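Local coordinates for protein HIAXHD3 (Humicola insolens, PDB 3ZXK) that acts as a family GH43 arabinofuranosidase that removes arabinofuranose side chains, an enzyme whose active site has been engineered to add endo-xylanase activity, at residues T371-I376 / G507-V512; A400-D405 / I461-T466; S33-Y38 / H332-H337. One frame throughout, in Å; residues are numbered along the deposited sequence. Where two conformers were deposited one is given.

Contact 1 (T371-I376 / G507-V512)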
# COMPACT_ATOMS: atom_id res chain seq x y z
N THR A 371 -6.74 2.90 -14.88
CA THR A 371 -5.52 2.11 -14.84
C THR A 371 -5.53 1.25 -13.56
O THR A 371 -5.63 1.78 -12.46
CB THR A 371 -4.29 3.02 -14.95
OG1 THR A 371 -4.33 3.71 -16.19
CG2 THR A 371 -2.98 2.22 -14.87
N LEU A 372 -5.47 -0.07 -13.72
CA LEU A 372 -5.60 -1.01 -12.60
C LEU A 372 -4.20 -1.46 -12.23
O LEU A 372 -3.45 -1.92 -13.11
CB LEU A 372 -6.41 -2.22 -13.03
CG LEU A 372 -6.83 -3.17 -11.89
CD1 LEU A 372 -7.82 -2.58 -10.89
CD2 LEU A 372 -7.39 -4.49 -12.42
N THR A 373 -3.84 -1.35 -10.96
CA THR A 373 -2.46 -1.58 -10.52
C THR A 373 -2.36 -2.59 -9.38
O THR A 373 -3.36 -2.91 -8.68
CB THR A 373 -1.77 -0.26 -10.09
OG1 THR A 373 -2.26 0.17 -8.82
CG2 THR A 373 -1.96 0.85 -11.15
N ARG A 374 -1.15 -3.06 -9.18
CA ARG A 374 -0.85 -3.93 -8.06
C ARG A 374 0.63 -3.88 -7.72
O ARG A 374 1.46 -3.53 -8.55
CB ARG A 374 -1.34 -5.36 -8.27
CG ARG A 374 -0.65 -6.07 -9.42
CD ARG A 374 -1.35 -7.40 -9.69
NE ARG A 374 -0.98 -8.41 -8.71
CZ ARG A 374 -1.77 -9.41 -8.33
NH1 ARG A 374 -3.01 -9.51 -8.81
NH2 ARG A 374 -1.34 -10.31 -7.47
N ARG A 375 0.93 -4.22 -6.47
CA ARG A 375 2.30 -4.14 -5.92
C ARG A 375 3.20 -5.19 -6.54
O ARG A 375 2.76 -6.29 -6.82
CB ARG A 375 2.28 -4.30 -4.40
CG ARG A 375 1.55 -3.16 -3.73
CD ARG A 375 1.21 -3.50 -2.29
NE ARG A 375 0.45 -2.41 -1.67
CZ ARG A 375 -0.86 -2.20 -1.85
NH1 ARG A 375 -1.60 -3.04 -2.60
NH2 ARG A 375 -1.45 -1.18 -1.21
N ILE A 376 4.46 -4.83 -6.74
CA ILE A 376 5.49 -5.77 -7.19
C ILE A 376 6.12 -6.42 -5.94
O ILE A 376 6.54 -5.71 -5.01
CB ILE A 376 6.57 -5.02 -8.01
CG1 ILE A 376 5.97 -4.35 -9.29
CG2 ILE A 376 7.69 -5.99 -8.41
CD1 ILE A 376 6.91 -3.38 -9.99
N GLY A 507 5.78 2.73 -4.14
CA GLY A 507 6.74 2.05 -4.99
C GLY A 507 6.25 1.83 -6.41
O GLY A 507 5.11 2.17 -6.75
N TYR A 508 7.15 1.31 -7.24
CA TYR A 508 6.76 0.91 -8.58
C TYR A 508 5.69 -0.16 -8.54
O TYR A 508 5.77 -1.10 -7.72
CB TYR A 508 7.96 0.37 -9.35
CG TYR A 508 8.70 1.45 -10.09
CD1 TYR A 508 8.26 1.88 -11.35
CD2 TYR A 508 9.80 2.08 -9.53
CE1 TYR A 508 8.95 2.86 -12.05
CE2 TYR A 508 10.50 3.10 -10.22
CZ TYR A 508 10.05 3.50 -11.49
OH TYR A 508 10.69 4.47 -12.21
N ARG A 509 4.74 -0.05 -9.46
CA ARG A 509 3.67 -1.07 -9.57
C ARG A 509 3.58 -1.66 -10.97
O ARG A 509 4.09 -1.08 -11.94
CB ARG A 509 2.30 -0.46 -9.19
CG ARG A 509 2.24 -0.11 -7.73
CD ARG A 509 0.85 0.33 -7.36
NE ARG A 509 0.75 0.44 -5.91
CZ ARG A 509 -0.40 0.39 -5.24
NH1 ARG A 509 -1.55 0.23 -5.90
NH2 ARG A 509 -0.41 0.49 -3.93
N PHE A 510 2.93 -2.83 -11.05
CA PHE A 510 2.48 -3.41 -12.31
C PHE A 510 1.06 -2.88 -12.58
O PHE A 510 0.24 -2.79 -11.66
CB PHE A 510 2.36 -4.94 -12.26
CG PHE A 510 3.66 -5.69 -12.12
CD1 PHE A 510 4.76 -5.41 -12.95
CD2 PHE A 510 3.74 -6.74 -11.23
CE1 PHE A 510 5.93 -6.16 -12.83
CE2 PHE A 510 4.91 -7.49 -11.11
CZ PHE A 510 6.00 -7.19 -11.90
N GLY A 511 0.77 -2.52 -13.82
CA GLY A 511 -0.57 -2.08 -14.14
C GLY A 511 -1.02 -2.39 -15.54
O GLY A 511 -0.21 -2.70 -16.41
N VAL A 512 -2.33 -2.31 -15.75
CA VAL A 512 -2.92 -2.44 -17.07
C VAL A 512 -3.78 -1.20 -17.32
O VAL A 512 -4.48 -0.73 -16.41
CB VAL A 512 -3.71 -3.76 -17.24
CG1 VAL A 512 -4.76 -3.98 -16.15
CG2 VAL A 512 -4.29 -3.86 -18.65
O HOH W 1 4.75 -2.02 -5.46
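Leu372 and Val512 grip each other through two backbone hydrogen bonds, Leu372 N to Val512 O and Val512 N to Leu372 O, both 2.9 Å. Arg374 and Phe510 form a second such pair. Between them Thr373 and Gly511 make a non-hydrogen-bonded pair whose CA atoms approach to 4.1 Å.

The side-chain polar contacts centre on Arg509, whose extended chain crosses Thr373 at about a right angle. Its NH1 donates to Thr373 OG1 over 3.0 Å, with the oxygen in the guanidinium plane; Thr373 OG1 also bonds to Glu334 O. Arg509 NH2 lies over one face of the Arg375 guanidinium, displaced toward its rim and 3.4 Å from Arg375 NH2; this approach of like charges is probably offset by Glu334, whose carboxylate bridges to both arginines. Arg375 NE is hydrogen-bonded to Asp16 O. An alanine in place of Arg509 would probably leave Thr373 OG1 without this donor and Glu334 OE1 without this salt-bridge partner.

Much of the apolar packing comes from Ile376. Its CG1, anti to the carbonyl carbon (chi1 -61°), is thereby set over the centre of the Phe510 ring, 3.6 Å from the centroid and 5° off the normal, a CH-pi contact, while CD1 lies 3.9 Å from Tyr508 CB. A water joins Ile376 N to Tyr508 O.

Such antiparallel pairing of strands distant in sequence is characteristic of the concanavalin A-like beta-sandwich.

Contact 2 (A400-D405 / I461-T466)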
# COMPACT_ATOMS: atom_id res chain seq x y z
N ALA A 400 0.51 -2.98 -20.65
CA ALA A 400 1.06 -3.30 -19.36
C ALA A 400 2.13 -2.27 -19.00
O ALA A 400 3.12 -2.10 -19.72
CB ALA A 400 1.63 -4.73 -19.36
N VAL A 401 1.89 -1.55 -17.92
CA VAL A 401 2.73 -0.46 -17.51
C VAL A 401 3.47 -0.76 -16.21
O VAL A 401 2.92 -1.37 -15.26
CB VAL A 401 1.90 0.85 -17.42
CG1 VAL A 401 0.69 0.70 -16.45
CG2 VAL A 401 2.79 2.07 -17.07
N LEU A 402 4.73 -0.35 -16.20
CA LEU A 402 5.54 -0.25 -14.99
C LEU A 402 5.24 1.16 -14.48
O LEU A 402 5.75 2.15 -15.04
CB LEU A 402 7.02 -0.42 -15.35
CG LEU A 402 7.85 -0.30 -14.08
CD1 LEU A 402 7.78 -1.57 -13.23
CD2 LEU A 402 9.30 -0.02 -14.40
N PHE A 403 4.36 1.24 -13.48
CA PHE A 403 3.69 2.50 -13.17
C PHE A 403 4.27 3.19 -11.94
O PHE A 403 4.34 2.63 -10.87
CB PHE A 403 2.17 2.26 -12.98
CG PHE A 403 1.38 3.54 -12.91
CD1 PHE A 403 1.05 4.26 -14.07
CD2 PHE A 403 0.97 4.05 -11.67
CE1 PHE A 403 0.33 5.46 -13.98
CE2 PHE A 403 0.27 5.25 -11.59
CZ PHE A 403 -0.06 5.96 -12.74
N ARG A 404 4.65 4.44 -12.14
CA ARG A 404 5.09 5.35 -11.09
C ARG A 404 5.30 6.71 -11.78
O ARG A 404 4.90 6.91 -12.94
CB ARG A 404 6.37 4.85 -10.41
CG ARG A 404 6.50 5.28 -8.97
CD ARG A 404 7.90 5.06 -8.42
NE ARG A 404 8.02 5.39 -7.00
CZ ARG A 404 8.73 6.39 -6.48
NH1 ARG A 404 9.37 7.27 -7.26
NH2 ARG A 404 8.82 6.52 -5.16
N ASP A 405 5.95 7.63 -11.08
CA ASP A 405 6.22 8.97 -11.63
C ASP A 405 7.25 8.98 -12.79
O ASP A 405 7.30 9.95 -13.53
CB ASP A 405 6.67 9.94 -10.54
CG ASP A 405 7.90 9.47 -9.78
OD1 ASP A 405 8.09 8.25 -9.61
OD2 ASP A 405 8.66 10.35 -9.33
N ILE A 461 6.30 -7.92 -18.02
CA ILE A 461 7.18 -6.91 -17.44
C ILE A 461 8.11 -7.61 -16.44
O ILE A 461 7.64 -8.17 -15.44
CB ILE A 461 6.40 -5.80 -16.69
CG1 ILE A 461 5.41 -5.05 -17.60
CG2 ILE A 461 7.34 -4.79 -16.04
CD1 ILE A 461 4.50 -4.09 -16.86
N ASP A 462 9.41 -7.58 -16.68
CA ASP A 462 10.37 -8.20 -15.72
C ASP A 462 11.01 -7.06 -14.95
O ASP A 462 11.86 -6.34 -15.49
CB ASP A 462 11.47 -9.02 -16.43
CG ASP A 462 10.99 -10.36 -16.98
OD1 ASP A 462 9.76 -10.57 -17.03
OD2 ASP A 462 11.86 -11.18 -17.39
N ALA A 463 10.60 -6.88 -13.70
CA ALA A 463 11.05 -5.77 -12.88
C ALA A 463 12.06 -6.16 -11.82
O ALA A 463 11.90 -7.12 -11.10
CB ALA A 463 9.87 -5.13 -12.18
N ASP A 464 13.10 -5.36 -11.70
CA ASP A 464 14.06 -5.55 -10.62
C ASP A 464 13.85 -4.43 -9.61
O ASP A 464 14.06 -3.24 -9.95
CB ASP A 464 15.49 -5.52 -11.18
CG ASP A 464 16.56 -5.76 -10.11
OD1 ASP A 464 16.18 -6.05 -8.97
OD2 ASP A 464 17.76 -5.65 -10.40
N ILE A 465 13.39 -4.78 -8.41
CA ILE A 465 13.21 -3.79 -7.34
C ILE A 465 14.21 -4.00 -6.22
O ILE A 465 13.99 -3.55 -5.08
CB ILE A 465 11.75 -3.67 -6.82
CG1 ILE A 465 11.17 -5.03 -6.35
CG2 ILE A 465 10.88 -3.06 -7.91
CD1 ILE A 465 9.93 -4.92 -5.47
N THR A 466 15.32 -4.67 -6.50
CA THR A 466 16.37 -4.82 -5.48
C THR A 466 16.71 -3.42 -4.92
O THR A 466 16.94 -2.51 -5.70
CB THR A 466 17.64 -5.44 -6.09
OG1 THR A 466 17.31 -6.71 -6.68
CG2 THR A 466 18.72 -5.66 -5.01
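Ala400 directs its CB at Ile461, meeting the terminal CD1 at 3.9 Å. Ile461 holds CG1 beside its backbone N and anti to the carbonyl carbon (chi1 -60°), and its chain continues extended at chi2, which carries CD1 over to the opposite strand. One residue on, Val401 points its CB away, yet its backbone remains in the contact, with Val401 O 3.5 Å from the same Ile461 CD1. The methyl thus rests on main chain as much as on side chain.

These strands lie face to face in the two sheets of the concanavalin A-like sandwich: strand 396-403 belongs to one and strand 457-464 to the other. Their axes approach to 8.6 Å, too far apart for backbone pairing, and run 14° from parallel, so the space between is bridged by aliphatic groups.

Leu402 extends the apolar layer with its CD1, which lies 4.3 Å from both Ile461 CG2 and Ala463 CB. Thr477, on the neighbouring strand 476-482, touches Leu402, Ile461 and Ala463 together. Beyond the strand the chain becomes polar: Arg404 NH1 reaches Asp405 OD1 at 2.8 Å in a salt bridge whose hydrogen bond is weak. The other segment also ends in a polar turn, where Asp464 OD1 accepts from Thr466 N at 3.0 Å, an Asx turn, and uses its syn lone pair toward Thr466 OG1 at 2.6 Å.

Contact 3 (S33-Y38 / H332-H337)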
# COMPACT_ATOMS: atom_id res chain seq x y z
N SER A 33 -2.23 -0.13 6.09
CA SER A 33 -1.22 0.66 5.36
C SER A 33 -1.80 1.84 4.57
O SER A 33 -3.04 1.98 4.45
CB SER A 33 -0.33 -0.22 4.47
OG SER A 33 -1.07 -0.77 3.39
N SER A 34 -0.90 2.68 4.03
CA SER A 34 -1.30 3.89 3.32
C SER A 34 -1.16 3.77 1.82
O SER A 34 -0.23 3.12 1.30
CB SER A 34 -0.45 5.05 3.79
OG SER A 34 -0.58 5.17 5.18
N THR A 35 -2.09 4.41 1.11
CA THR A 35 -2.21 4.20 -0.33
C THR A 35 -2.36 5.47 -1.18
O THR A 35 -2.58 5.36 -2.36
CB THR A 35 -3.43 3.32 -0.64
OG1 THR A 35 -4.48 3.65 0.28
CG2 THR A 35 -3.08 1.81 -0.48
N PHE A 36 -2.25 6.65 -0.58
CA PHE A 36 -2.24 7.89 -1.40
C PHE A 36 -3.52 7.98 -2.25
O PHE A 36 -4.62 7.91 -1.67
CB PHE A 36 -0.88 8.03 -2.15
CG PHE A 36 0.27 8.07 -1.17
CD1 PHE A 36 0.84 6.89 -0.66
CD2 PHE A 36 0.71 9.30 -0.66
CE1 PHE A 36 1.85 6.94 0.30
CE2 PHE A 36 1.71 9.36 0.30
CZ PHE A 36 2.28 8.18 0.77
N ALA A 37 -3.40 8.12 -3.56
CA ALA A 37 -4.57 8.24 -4.43
C ALA A 37 -4.99 6.92 -5.08
O ALA A 37 -5.84 6.90 -5.96
CB ALA A 37 -4.35 9.33 -5.49
N TYR A 38 -4.44 5.80 -4.61
CA TYR A 38 -4.87 4.49 -5.12
C TYR A 38 -6.21 4.07 -4.49
O TYR A 38 -6.50 4.40 -3.35
CB TYR A 38 -3.75 3.46 -4.91
CG TYR A 38 -2.54 3.80 -5.80
CD1 TYR A 38 -2.46 3.34 -7.09
CD2 TYR A 38 -1.47 4.59 -5.33
CE1 TYR A 38 -1.37 3.65 -7.92
CE2 TYR A 38 -0.38 4.92 -6.13
CZ TYR A 38 -0.33 4.43 -7.43
OH TYR A 38 0.75 4.74 -8.27
N HIS A 332 -5.57 -7.69 -4.03
CA HIS A 332 -4.29 -7.17 -4.54
C HIS A 332 -4.42 -5.98 -5.48
O HIS A 332 -3.45 -5.24 -5.69
CB HIS A 332 -3.52 -8.27 -5.26
CG HIS A 332 -3.18 -9.43 -4.39
ND1 HIS A 332 -2.15 -9.42 -3.52
CD2 HIS A 332 -3.81 -10.66 -4.24
CE1 HIS A 332 -2.13 -10.56 -2.84
NE2 HIS A 332 -3.15 -11.33 -3.28
N TRP A 333 -5.60 -5.75 -6.05
CA TRP A 333 -5.76 -4.71 -7.07
C TRP A 333 -6.24 -3.42 -6.53
O TRP A 333 -7.12 -3.38 -5.64
CB TRP A 333 -6.75 -5.16 -8.11
CG TRP A 333 -6.33 -6.38 -8.88
CD1 TRP A 333 -6.83 -7.68 -8.77
CD2 TRP A 333 -5.36 -6.43 -9.96
NE1 TRP A 333 -6.22 -8.51 -9.69
CE2 TRP A 333 -5.32 -7.81 -10.42
CE3 TRP A 333 -4.53 -5.49 -10.56
CZ2 TRP A 333 -4.48 -8.22 -11.47
CZ3 TRP A 333 -3.70 -5.91 -11.61
CH2 TRP A 333 -3.68 -7.24 -12.05
N GLU A 334 -5.66 -2.34 -7.06
CA GLU A 334 -6.11 -0.98 -6.76
C GLU A 334 -6.00 -0.12 -8.00
O GLU A 334 -5.00 -0.18 -8.73
CB GLU A 334 -5.25 -0.33 -5.65
CG GLU A 334 -5.36 -0.98 -4.26
CD GLU A 334 -4.21 -0.69 -3.31
OE1 GLU A 334 -3.31 0.14 -3.60
OE2 GLU A 334 -4.19 -1.31 -2.22
N TRP A 335 -7.02 0.68 -8.24
CA TRP A 335 -7.00 1.59 -9.37
C TRP A 335 -6.15 2.80 -9.08
O TRP A 335 -6.00 3.17 -7.92
CB TRP A 335 -8.40 2.09 -9.63
CG TRP A 335 -9.43 1.05 -9.95
CD1 TRP A 335 -10.37 0.50 -9.09
CD2 TRP A 335 -9.70 0.48 -11.26
NE1 TRP A 335 -11.17 -0.40 -9.77
CE2 TRP A 335 -10.81 -0.46 -11.08
CE3 TRP A 335 -9.11 0.60 -12.53
CZ2 TRP A 335 -11.34 -1.18 -12.13
CZ3 TRP A 335 -9.64 -0.15 -13.59
CH2 TRP A 335 -10.74 -1.02 -13.39
N ASN A 336 -5.58 3.43 -10.12
CA ASN A 336 -4.96 4.75 -9.99
C ASN A 336 -6.08 5.81 -9.97
O ASN A 336 -6.72 6.04 -10.98
CB ASN A 336 -4.01 4.98 -11.17
CG ASN A 336 -3.55 6.42 -11.26
OD1 ASN A 336 -3.41 7.08 -10.23
ND2 ASN A 336 -3.35 6.92 -12.46
N HIS A 337 -6.34 6.40 -8.80
CA HIS A 337 -7.54 7.25 -8.54
C HIS A 337 -8.83 6.41 -8.60
O HIS A 337 -8.79 5.25 -8.99
CB HIS A 337 -7.61 8.49 -9.46
CG HIS A 337 -6.50 9.51 -9.24
ND1 HIS A 337 -5.19 9.26 -9.46
CD2 HIS A 337 -6.58 10.85 -8.85
CE1 HIS A 337 -4.47 10.37 -9.20
NE2 HIS A 337 -5.31 11.35 -8.87
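Ala37 lays its CB over the centre of the His337 ring, 4.0 Å from the centroid and 13° off the normal, a CH-pi contact. Beside it a weak hydrogen bond of 2.9 Å runs from His337 N to Ala37 O. Tyr38 and Asn336 then face each other as an antiparallel non-hydrogen-bonded pair, and Tyr38 CA approaches Trp335 O at 3.3 Å in a CA-H...O contact. Further along, Glu334 crosses Thr35 at about a right angle, its CG anti to the carbonyl carbon (chi1 -66°) and its chain extended beyond; OE1 of Glu334 lies 3.5 Å from Thr35 CG2 and 3.6 Å from Tyr38 CB, so the carboxylate is bordered by aliphatic carbon on this side.

In the next shell, a type II' turn from Thr35 to Tyr38, closed by Tyr38 N to Thr35 O at 3.0 Å, presents Ala37 to the histidine. Two bonds fix the imidazole in rotation. His337 ND1 donates to Asn336 OD1 over 2.9 Å, the oxygen in the ring plane but the donor above the amide plane, and His337 NE2 bonds to Ala78 N. Tyr38 OH is bonded to Tyr504 OH.

The contact joins the catalytic GH43 domain to the C-terminal sandwich, strand 38-39 completing an edge of a sandwich sheet. Its chemistry is consistent with a buried carboxylate at the junction: Glu334, whose bond to His58 reaches the GH43 side, is likely to stay ionised with arginines close by.

Three contacts illustrate how a two-domain enzyme can be joined through a shared beta sheet. Contact 3 comes first along the chain, and both of its segments precede those of contact 1, whereas contact 2 falls wholly within the stretch that contact 1 spans. One antiparallel sheet runs through all of them, in the order 38-39, 334-336, 372-375, 509-516, 396-403; contact 2 leaves it to reach the opposing sheet through strand 457-464. The centres of contacts 1 and 2 lie about 8 Å apart, those of contacts 1 and 3 about 9 Å, and those of contacts 2 and 3 about 16 Å. Contact 1 therefore links the interdomain seam to the sandwich interior.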